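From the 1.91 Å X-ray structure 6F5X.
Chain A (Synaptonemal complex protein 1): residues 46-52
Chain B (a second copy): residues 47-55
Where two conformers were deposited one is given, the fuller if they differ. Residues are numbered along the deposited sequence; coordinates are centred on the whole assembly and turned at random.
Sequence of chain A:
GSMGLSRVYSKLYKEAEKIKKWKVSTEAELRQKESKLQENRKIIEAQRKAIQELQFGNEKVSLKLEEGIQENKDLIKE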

# COMPACT_ATOMS: atom_id res chain seq x y z
N ALA A 46 -7.83 -3.23 -29.88
CA ALA A 46 -6.84 -2.48 -29.10
C ALA A 46 -7.36 -2.14 -27.70
O ALA A 46 -6.70 -2.43 -26.69
N GLN A 47 -8.53 -1.52 -27.62
CA GLN A 47 -9.08 -1.10 -26.33
C GLN A 47 -9.39 -2.30 -25.44
O GLN A 47 -9.22 -2.24 -24.22
N ARG A 48 -9.90 -3.38 -26.04
CA ARG A 48 -10.14 -4.61 -25.29
C ARG A 48 -8.86 -5.09 -24.61
O ARG A 48 -8.84 -5.31 -23.39
N LYS A 49 -7.79 -5.28 -25.39
CA LYS A 49 -6.55 -5.74 -24.78
C LYS A 49 -6.05 -4.77 -23.73
O LYS A 49 -5.54 -5.19 -22.68
N ALA A 50 -6.22 -3.46 -23.96
CA ALA A 50 -5.80 -2.47 -22.98
C ALA A 50 -6.54 -2.65 -21.65
O ALA A 50 -5.91 -2.72 -20.58
N ILE A 51 -7.87 -2.71 -21.70
CA ILE A 51 -8.66 -2.95 -20.50
C ILE A 51 -8.23 -4.24 -19.80
O ILE A 51 -8.13 -4.31 -18.57
N GLN A 52 -7.95 -5.29 -20.59
CA GLN A 52 -7.48 -6.56 -20.02
C GLN A 52 -6.20 -6.37 -19.22
O GLN A 52 -6.07 -6.85 -18.09
N GLN B 47 -15.63 1.79 -24.30
CA GLN B 47 -14.29 1.37 -23.89
C GLN B 47 -13.40 2.56 -23.55
O GLN B 47 -12.58 2.49 -22.63
N ARG B 48 -13.53 3.65 -24.31
CA ARG B 48 -12.80 4.87 -24.00
C ARG B 48 -13.10 5.34 -22.59
O ARG B 48 -12.18 5.55 -21.78
N LYS B 49 -14.38 5.53 -22.27
CA LYS B 49 -14.72 5.99 -20.92
C LYS B 49 -14.23 5.00 -19.87
O LYS B 49 -13.76 5.41 -18.80
N ALA B 50 -14.31 3.70 -20.16
CA ALA B 50 -13.83 2.69 -19.21
C ALA B 50 -12.34 2.86 -18.92
O ALA B 50 -11.92 2.92 -17.75
N ILE B 51 -11.52 2.93 -19.97
CA ILE B 51 -10.09 3.16 -19.80
C ILE B 51 -9.83 4.45 -19.01
O ILE B 51 -8.95 4.50 -18.14
N GLN B 52 -10.61 5.51 -19.30
CA GLN B 52 -10.47 6.77 -18.56
C GLN B 52 -10.69 6.56 -17.07
O GLN B 52 -9.90 7.03 -16.23
N GLU B 53 -11.78 5.88 -16.71
CA GLU B 53 -12.09 5.64 -15.30
C GLU B 53 -11.03 4.78 -14.63
O GLU B 53 -10.67 5.02 -13.47
N LEU B 54 -10.56 3.73 -15.32
CA LEU B 54 -9.52 2.87 -14.76
C LEU B 54 -8.23 3.64 -14.48
O LEU B 54 -7.60 3.46 -13.43
N GLN B 55 -7.82 4.50 -15.41
CA GLN B 55 -6.59 5.26 -15.21
C GLN B 55 -6.74 6.29 -14.09
O GLN B 55 -5.82 6.49 -13.29

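The two helical stretches of synaptonemal complex protein 1 meet as a small parallel coiled-coil contact, in which a polar glutamine layer is followed, one turn later, by an apolar isoleucine layer and no hydrogen bond crosses between the two stretches. The axes approach to 10.1 Å with 25° between their directions, and the copies are in register: the CA atoms of Gln47(A) and Gln47(B) lie 6.3 Å apart, as do those of Ile51(A) and Ile51(B). The spacing of four residues places both pairs on the same face of their helices, which is how a helix builds a continuous seam.

Ile51(A) illustrates the principle of knobs into holes. The side chain of Ile51(A) sits among Gln47(B), Ala50(B), Ile51(B) and Leu54(B). Both isoleucines adopt chi1 m and chi2 t, and the CG1 atoms of Ile51(A) and Ile51(B) meet at 3.6 Å, the closest apolar approach of the contact. From there each CD1 reaches back along the partner helix: CD1 of Ile51(A) lies 4.0 Å from CB of Gln47(B) and 4.2 Å from CB of Ala50(B), and CD1 of Ile51(B) makes the same approaches to CB of Gln47(A) and CB of Ala50(A). Ala50(B), whose CA-to-CB bond points toward chain A, forms part of the wall around Ile51(A); Ala50(A) also points toward its partner and meets Ile51(B). On the side of chain B, Leu54(B), also chi1 m and chi2 t, extends the apolar surface, its CD1 lying 4.1 Å from CG2 of Ile51(A).

The glutamine layer shows that proximity alone does not make a bond. Gln47(A) and Gln47(B) point toward each other, with chi1 m, chi2 t and chi3 at -56°. In the conformers described here, OE1 of Gln47(A) is 2.6 Å from OE1 of Gln47(B), but both atoms are acceptors. Likewise, NE2 of Gln47(A) lies 3.2 Å from the backbone N of Arg48(B), and NE2 of Gln47(B) lies 3.2 Å from N of Arg48(A); each pair consists of two donors. Each glutamine has a second deposited conformer, so these positions are one of the modelled arrangements. The NE2 atoms find hydrogen-bond partners elsewhere in the structure.

Arg48(A) and Arg48(B) only graze the contact, their CA-to-CB bonds pointing away overall: CB of Arg48(A) lies 3.8 Å from NE2 of Gln47(B), and CB of Arg48(B) lies 3.8 Å from NE2 of Gln47(A). The lysines and Gln52(A) and Gln52(B) stay out of it; NZ of Lys49(A) donates to OE1 of Gln52(A) at 2.9 Å, and NZ of Lys49(B) to OE1 of Gln52(B) at 2.9 Å, each a bond within one helix.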

# COMPACT_ATOMS: atom_id res chain seq x y z
CB ALA A 46 -6.46 -1.20 -29.85
CB GLN A 47 -10.34 -0.27 -26.53
CG GLN A 47 -10.16 1.09 -27.20
CD GLN A 47 -11.47 1.84 -27.31
OE1 GLN A 47 -12.43 1.34 -27.87
NE2 GLN A 47 -11.51 3.05 -26.77
CB ARG A 48 -10.66 -5.70 -26.22
CG ARG A 48 -11.02 -6.97 -25.46
CD ARG A 48 -11.34 -8.14 -26.38
NE ARG A 48 -10.16 -8.59 -27.11
CZ ARG A 48 -9.25 -9.44 -26.62
NH1 ARG A 48 -9.38 -9.95 -25.40
NH2 ARG A 48 -8.21 -9.80 -27.37
CB LYS A 49 -5.48 -6.00 -25.84
CG LYS A 49 -5.77 -7.20 -26.74
CD LYS A 49 -5.76 -8.51 -25.94
CE LYS A 49 -4.37 -8.89 -25.47
NZ LYS A 49 -4.37 -10.20 -24.74
CB ALA A 50 -6.03 -1.06 -23.53
CB ILE A 51 -10.16 -2.96 -20.86
CG1 ILE A 51 -10.60 -1.59 -21.37
CG2 ILE A 51 -11.01 -3.33 -19.67
CD1 ILE A 51 -11.97 -1.57 -22.02
CB GLN A 52 -7.26 -7.60 -21.14
CG GLN A 52 -6.85 -9.02 -20.64
CD GLN A 52 -6.60 -10.04 -21.77
OE1 GLN A 52 -6.65 -9.72 -22.96
NE2 GLN A 52 -6.35 -11.30 -21.39
CB GLN B 47 -13.63 0.54 -24.99
CG GLN B 47 -14.27 -0.81 -25.29
CD GLN B 47 -13.51 -1.56 -26.38
OE1 GLN B 47 -13.32 -1.04 -27.47
NE2 GLN B 47 -13.07 -2.78 -26.07
CB ARG B 48 -13.17 5.97 -24.99
CG ARG B 48 -12.35 7.24 -24.76
CD ARG B 48 -12.84 8.41 -25.59
NE ARG B 48 -14.16 8.87 -25.16
CZ ARG B 48 -14.37 9.71 -24.14
NH1 ARG B 48 -13.35 10.21 -23.45
NH2 ARG B 48 -15.61 10.07 -23.82
CB LYS B 49 -16.22 6.25 -20.78
CG LYS B 49 -16.72 7.46 -21.57
CD LYS B 49 -16.10 8.76 -21.04
CE LYS B 49 -16.63 9.13 -19.66
NZ LYS B 49 -16.07 10.43 -19.19
CB ALA B 50 -14.11 1.29 -19.76
CB ILE B 51 -9.40 3.19 -21.18
CG1 ILE B 51 -9.52 1.82 -21.86
CG2 ILE B 51 -7.94 3.55 -21.06
CD1 ILE B 51 -9.13 1.81 -23.32
CB GLN B 52 -11.46 7.81 -19.10
CG GLN B 52 -11.35 9.22 -18.45
CD GLN B 52 -12.37 10.26 -18.98
OE1 GLN B 52 -13.24 9.94 -19.79
NE2 GLN B 52 -12.23 11.51 -18.53
CB GLU B 53 -13.45 4.98 -15.17
CG GLU B 53 -14.62 5.85 -15.57
CD GLU B 53 -15.93 5.10 -15.48
OE1 GLU B 53 -15.89 3.86 -15.26
OE2 GLU B 53 -17.01 5.73 -15.63
CB LEU B 54 -9.25 1.70 -15.72
CG LEU B 54 -10.31 0.61 -15.85
CD1 LEU B 54 -9.98 -0.32 -17.01
CD2 LEU B 54 -10.40 -0.18 -14.56
CB GLN B 55 -6.18 5.90 -16.53
CG GLN B 55 -5.69 4.86 -17.55
CD GLN B 55 -5.41 5.44 -18.92
OE1 GLN B 55 -5.71 6.61 -19.20
NE2 GLN B 55 -4.79 4.64 -19.78